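Local coordinates for protein peroxiredoxin 6 (Arenicola marina, PDB 2V2G) that probably reduces hydrogen peroxide and organic hydroperoxides as a thiol-dependent peroxidase of the mechanistically typical 2-Cys type, at the interface of chains A and B. Sequence-based numbering; all coordinates share one arbitrary frame. Chains: chain A/B, Peroxiredoxin 6.

Contact 1: the interface of chains A and B. Residues chain A 43, 46, 86-87; chain B 204, 212-213, 215.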
loop_
_atom_site.group_PDB
_atom_site.type_symbol
_atom_site.label_atom_id
_atom_site.label_comp_id
_atom_site.label_asym_id
_atom_site.label_seq_id
_atom_site.Cartn_x
_atom_site.Cartn_y
_atom_site.Cartn_z
ATOM N N PRO A 43 -12.055 -5.681 16.578
ATOM C CA PRO A 43 -12.920 -4.572 16.097
ATOM C C PRO A 43 -12.540 -3.994 14.739
ATOM O O PRO A 43 -13.388 -3.865 13.850
ATOM C CB PRO A 43 -12.856 -3.531 17.238
ATOM C CG PRO A 43 -11.606 -3.858 17.986
ATOM C CD PRO A 43 -11.425 -5.361 17.882
ATOM N N THR A 46 -13.252 -6.298 11.964
ATOM C CA THR A 46 -14.712 -6.383 11.697
ATOM C C THR A 46 -15.134 -5.234 10.802
ATOM O O THR A 46 -15.851 -5.418 9.798
ATOM C CB THR A 46 -15.557 -6.457 12.986
ATOM O OG1 THR A 46 -15.069 -7.478 13.836
ATOM C CG2 THR A 46 -17.078 -6.820 12.715
ATOM N N CYS A 86 -23.392 -8.097 10.245
ATOM C CA CYS A 86 -24.118 -7.126 11.050
ATOM C C CYS A 86 -23.562 -5.701 10.871
ATOM O O CYS A 86 -24.290 -4.756 10.571
ATOM C CB CYS A 86 -24.004 -7.552 12.508
ATOM S SG CYS A 86 -24.878 -6.495 13.641
ATOM N N LEU A 87 -22.264 -5.579 11.073
ATOM C CA LEU A 87 -21.590 -4.327 11.020
ATOM C C LEU A 87 -21.646 -3.751 9.593
ATOM O O LEU A 87 -21.654 -2.534 9.397
ATOM C CB LEU A 87 -20.147 -4.517 11.504
ATOM C CG LEU A 87 -19.467 -3.523 12.472
ATOM C CD1 LEU A 87 -18.134 -3.168 11.953
ATOM C CD2 LEU A 87 -20.282 -2.251 12.766
ATOM N N LYS B 204 -20.722 -1.884 21.110
ATOM C CA LYS B 204 -21.799 -2.264 20.217
ATOM C C LYS B 204 -22.087 -3.761 20.324
ATOM O O LYS B 204 -21.171 -4.590 20.178
ATOM C CB LYS B 204 -21.458 -1.885 18.768
ATOM C CG LYS B 204 -22.513 -2.357 17.745
ATOM C CD LYS B 204 -22.215 -1.826 16.336
ATOM C CE LYS B 204 -23.337 -2.114 15.312
ATOM N NZ LYS B 204 -23.362 -3.567 14.897
ATOM N N TYR B 212 -16.143 -7.149 22.090
ATOM C CA TYR B 212 -14.955 -6.561 21.455
ATOM C C TYR B 212 -15.194 -5.347 20.541
ATOM O O TYR B 212 -14.238 -4.652 20.205
ATOM C CB TYR B 212 -14.211 -7.641 20.635
ATOM C CG TYR B 212 -15.008 -8.103 19.436
ATOM C CD1 TYR B 212 -14.913 -7.421 18.233
ATOM C CD2 TYR B 212 -15.814 -9.223 19.495
ATOM C CE1 TYR B 212 -15.625 -7.808 17.143
ATOM C CE2 TYR B 212 -16.543 -9.629 18.406
ATOM C CZ TYR B 212 -16.411 -8.910 17.206
ATOM O OH TYR B 212 -17.111 -9.288 16.098
ATOM N N LEU B 213 -16.440 -5.088 20.144
ATOM C CA LEU B 213 -16.658 -4.003 19.164
ATOM C C LEU B 213 -16.832 -2.702 19.961
ATOM O O LEU B 213 -17.940 -2.290 20.265
ATOM C CB LEU B 213 -17.836 -4.328 18.246
ATOM C CG LEU B 213 -17.920 -3.542 16.921
ATOM C CD1 LEU B 213 -16.760 -3.931 15.994
ATOM C CD2 LEU B 213 -19.204 -3.763 16.183
ATOM N N TYR B 215 -15.930 1.282 20.465
ATOM C CA TYR B 215 -15.615 2.585 19.856
ATOM C C TYR B 215 -15.272 3.611 20.900
ATOM O O TYR B 215 -15.815 3.563 22.019
ATOM C CB TYR B 215 -16.856 3.110 19.136
ATOM C CG TYR B 215 -17.322 2.299 17.969
ATOM C CD1 TYR B 215 -16.811 2.522 16.686
ATOM C CD2 TYR B 215 -18.304 1.365 18.115
ATOM C CE1 TYR B 215 -17.271 1.795 15.587
ATOM C CE2 TYR B 215 -18.763 0.632 17.037
ATOM C CZ TYR B 215 -18.254 0.864 15.776
ATOM O OH TYR B 215 -18.761 0.099 14.729
#

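Contact 2: the interface of chains A and B. Residues chain A 172-175, 184-185; chain B 43-44, 47, 147-148.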
loop_
_atom_site.group_PDB
_atom_site.type_symbol
_atom_site.label_atom_id
_atom_site.label_comp_id
_atom_site.label_asym_id
_atom_site.label_seq_id
_atom_site.Cartn_x
_atom_site.Cartn_y
_atom_site.Cartn_z
ATOM N N ALA A 172 0.258 5.285 -18.286
ATOM C CA ALA A 172 0.483 5.059 -16.836
ATOM C C ALA A 172 -0.293 6.149 -16.128
ATOM O O ALA A 172 -0.459 7.237 -16.634
ATOM C CB ALA A 172 1.975 5.099 -16.477
ATOM N N THR A 173 -0.745 5.887 -14.895
ATOM C CA THR A 173 -1.642 6.803 -14.220
ATOM C C THR A 173 -0.827 7.682 -13.225
ATOM O O THR A 173 -0.009 7.176 -12.427
ATOM C CB THR A 173 -2.778 6.079 -13.456
ATOM O OG1 THR A 173 -2.272 5.142 -12.519
ATOM C CG2 THR A 173 -3.718 5.374 -14.489
ATOM N N PRO A 174 -1.040 9.013 -13.333
ATOM C CA PRO A 174 -0.222 9.931 -12.525
ATOM C C PRO A 174 -0.551 9.935 -11.027
ATOM O O PRO A 174 -1.496 9.309 -10.596
ATOM C CB PRO A 174 -0.453 11.290 -13.172
ATOM C CG PRO A 174 -1.784 11.165 -13.790
ATOM C CD PRO A 174 -1.901 9.723 -14.280
ATOM N N ALA A 175 0.203 10.688 -10.236
ATOM C CA ALA A 175 -0.064 10.827 -8.806
ATOM C C ALA A 175 -1.548 11.186 -8.644
ATOM O O ALA A 175 -2.028 12.084 -9.301
ATOM C CB ALA A 175 0.797 11.951 -8.207
ATOM N N MET A 184 -0.720 9.516 -18.368
ATOM C CA MET A 184 0.519 9.792 -19.026
ATOM C C MET A 184 0.813 8.774 -20.078
ATOM O O MET A 184 0.599 7.588 -19.880
ATOM C CB MET A 184 1.681 9.832 -18.012
ATOM C CG MET A 184 1.401 10.554 -16.754
ATOM S SD MET A 184 0.812 12.237 -16.917
ATOM C CE MET A 184 2.062 12.903 -17.878
ATOM N N VAL A 185 1.326 9.234 -21.216
ATOM C CA VAL A 185 1.799 8.331 -22.281
ATOM C C VAL A 185 3.158 7.774 -21.798
ATOM O O VAL A 185 4.008 8.529 -21.353
ATOM C CB VAL A 185 1.980 9.052 -23.596
ATOM C CG1 VAL A 185 2.517 8.092 -24.661
ATOM C CG2 VAL A 185 0.619 9.599 -24.068
ATOM N N PRO B 43 7.287 10.505 -16.771
ATOM C CA PRO B 43 6.152 11.430 -16.438
ATOM C C PRO B 43 5.437 11.179 -15.116
ATOM O O PRO B 43 5.267 12.151 -14.321
ATOM C CB PRO B 43 5.229 11.350 -17.621
ATOM C CG PRO B 43 5.548 10.077 -18.302
ATOM C CD PRO B 43 7.014 9.777 -18.036
ATOM N N VAL B 44 4.968 9.952 -14.870
ATOM C CA VAL B 44 4.291 9.681 -13.594
ATOM C C VAL B 44 5.228 10.033 -12.461
ATOM O O VAL B 44 4.855 10.671 -11.510
ATOM C CB VAL B 44 3.786 8.250 -13.458
ATOM C CG1 VAL B 44 3.306 7.940 -12.027
ATOM C CG2 VAL B 44 2.658 8.036 -14.485
ATOM N N THR B 47 5.253 13.650 -11.747
ATOM C CA THR B 47 4.030 14.092 -11.031
ATOM C C THR B 47 4.084 13.706 -9.525
ATOM O O THR B 47 3.608 14.472 -8.639
ATOM C CB THR B 47 2.728 13.561 -11.688
ATOM O OG1 THR B 47 2.519 12.131 -11.455
ATOM C CG2 THR B 47 2.753 13.934 -13.169
ATOM N N ALA B 147 5.321 0.370 -11.671
ATOM C CA ALA B 147 5.635 1.544 -12.482
ATOM C C ALA B 147 4.396 2.194 -13.141
ATOM O O ALA B 147 4.296 3.407 -13.380
ATOM C CB ALA B 147 6.753 1.204 -13.542
ATOM N N THR B 148 3.434 1.347 -13.460
ATOM C CA THR B 148 2.232 1.765 -14.186
ATOM C C THR B 148 1.315 2.702 -13.383
ATOM O O THR B 148 0.465 3.386 -13.938
ATOM C CB THR B 148 1.297 0.553 -14.507
ATOM O OG1 THR B 148 0.989 -0.224 -13.319
ATOM C CG2 THR B 148 1.900 -0.354 -15.533
#

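Contact 1: the interface of chains A and B
A:Pro43 and A:Thr46, in the first turn of helix 43-54, meet B:Tyr212 and B:Leu213 from the C-terminal part of the partner subunit. That turn is the peroxiredoxin active-site motif, whose peroxidatic cysteine is the engineered serine A:Ser45. The patch illustrates how a dimer can close over a reactive helix end mainly by shape, since no nitrogen or oxygen of one chain comes within hydrogen-bonding reach of one on the other. The interface is probably that of the working dimer.

The aromatic and ring contacts lie at the helix start. B:Tyr212 takes the crowded position between its backbone N and carbonyl carbon (chi1 67°), which swings the ring toward the helix with its CD1-CE1 side foremost. The side chain of A:Thr46 crosses it at about a right angle, and hydroxyl OG1 comes in slightly off the ring plane, not over the face, to 3.4 Å from ring atom CE1 of B:Tyr212. Pyrrolidine atom CD of A:Pro43 stands 4.1 Å from CD1 of B:Tyr212, while its CB and CG face the backbone carbonyl of the same tyrosine. An alanine in place of B:Tyr212 would probably leave OG1 of A:Thr46 and the N and CD atoms of A:Pro43 without the ring beside them and open a gap at the first turn.

Aliphatic packing follows. The isopropyl fork of B:Leu213 spans both helices: CD1 sits 3.9 Å from CA of A:Pro43, and CD2 meets CG of A:Leu87, on helix 74-88, at 3.7 Å, the two leucines touching tip to tip. B:Tyr215 also reaches A:Leu87 end-on, its phenol oxygen OH 3.4 Å from CD2.

B:Lys204 is aliphatic along its chain and polar at its tip. Its extended chain turns only at the last torsion (chi4 -74°), laying methylene CE 4.0 Å from CD2 of A:Leu87. The terminal amine NZ ends 3.5 Å from thiol sulfur SG of A:Cys86, a polar contact at the edge of the apolar patch.

Contact 2: the interface of chains A and B
The N-terminal turn of active-site helix 43-54, here from chain B, receives a segment of chain A formed by short strand 171-172, the loop after it and strand 183-185. B:Val44 and B:Thr47, on successive turns of the helix, carry much of the contact, while B:Pro43 and B:Thr148 flank them; it is a case of apolar wedging framed by directed hydrogen bonds.

B:Val44 pushes its branched tip into the bend of the A segment. Methyl CG2 lies 3.6 Å from CB of A:Ala172 and, toward the other strand, 3.6 Å from CG of A:Met184, whose side chain crosses it obliquely. Both methyls, CG1 and CG2, straddle the backbone carbonyl oxygen of A:Thr173. A:Met184 is folded at chi2 and chi3 (-54° and -55°), and this turn brings its terminal methyl CE back to 3.5 Å from CB of B:Pro43. The two side chains run past one another in opposite senses.

Two backbone amides of the A segment are bound by chain B. The N-H of A:Thr173 gives a hydrogen bond of 2.9 Å to carbonyl O of B:Thr148. Farther along, the N-H of A:Ala175 points almost perfectly straight (179° at the hydrogen) at hydroxyl OG1 of B:Thr47, 3.0 Å away. Pyrrolidine atom CB of A:Pro174 presses on the same hydroxyl from 3.5 Å. That oxygen is a relay: it accepts from chain A and donates back into its own helix, which fixes its rotation, with B:Thr47 OG1 bonded at 2.8 Å to an in-plane lone pair of B:Val44 carbonyl O.

Contact 1 and contact 2 lie about 39 Å apart, centre to centre, yet both use the start of helix 43-54, from chain A in contact 1 and from chain B in contact 2, and the proline at position 43 takes part in each. Because the dimer is two-fold symmetric, the twin of contact 2 falls on the helix that contact 1 touches. Each active-site helix is therefore met by two stretches of its partner's C-terminal half. Contact 1 is centred about 8 Å from A:Ser45, which suggests that dimerisation helps to shape the surroundings of both peroxidatic positions.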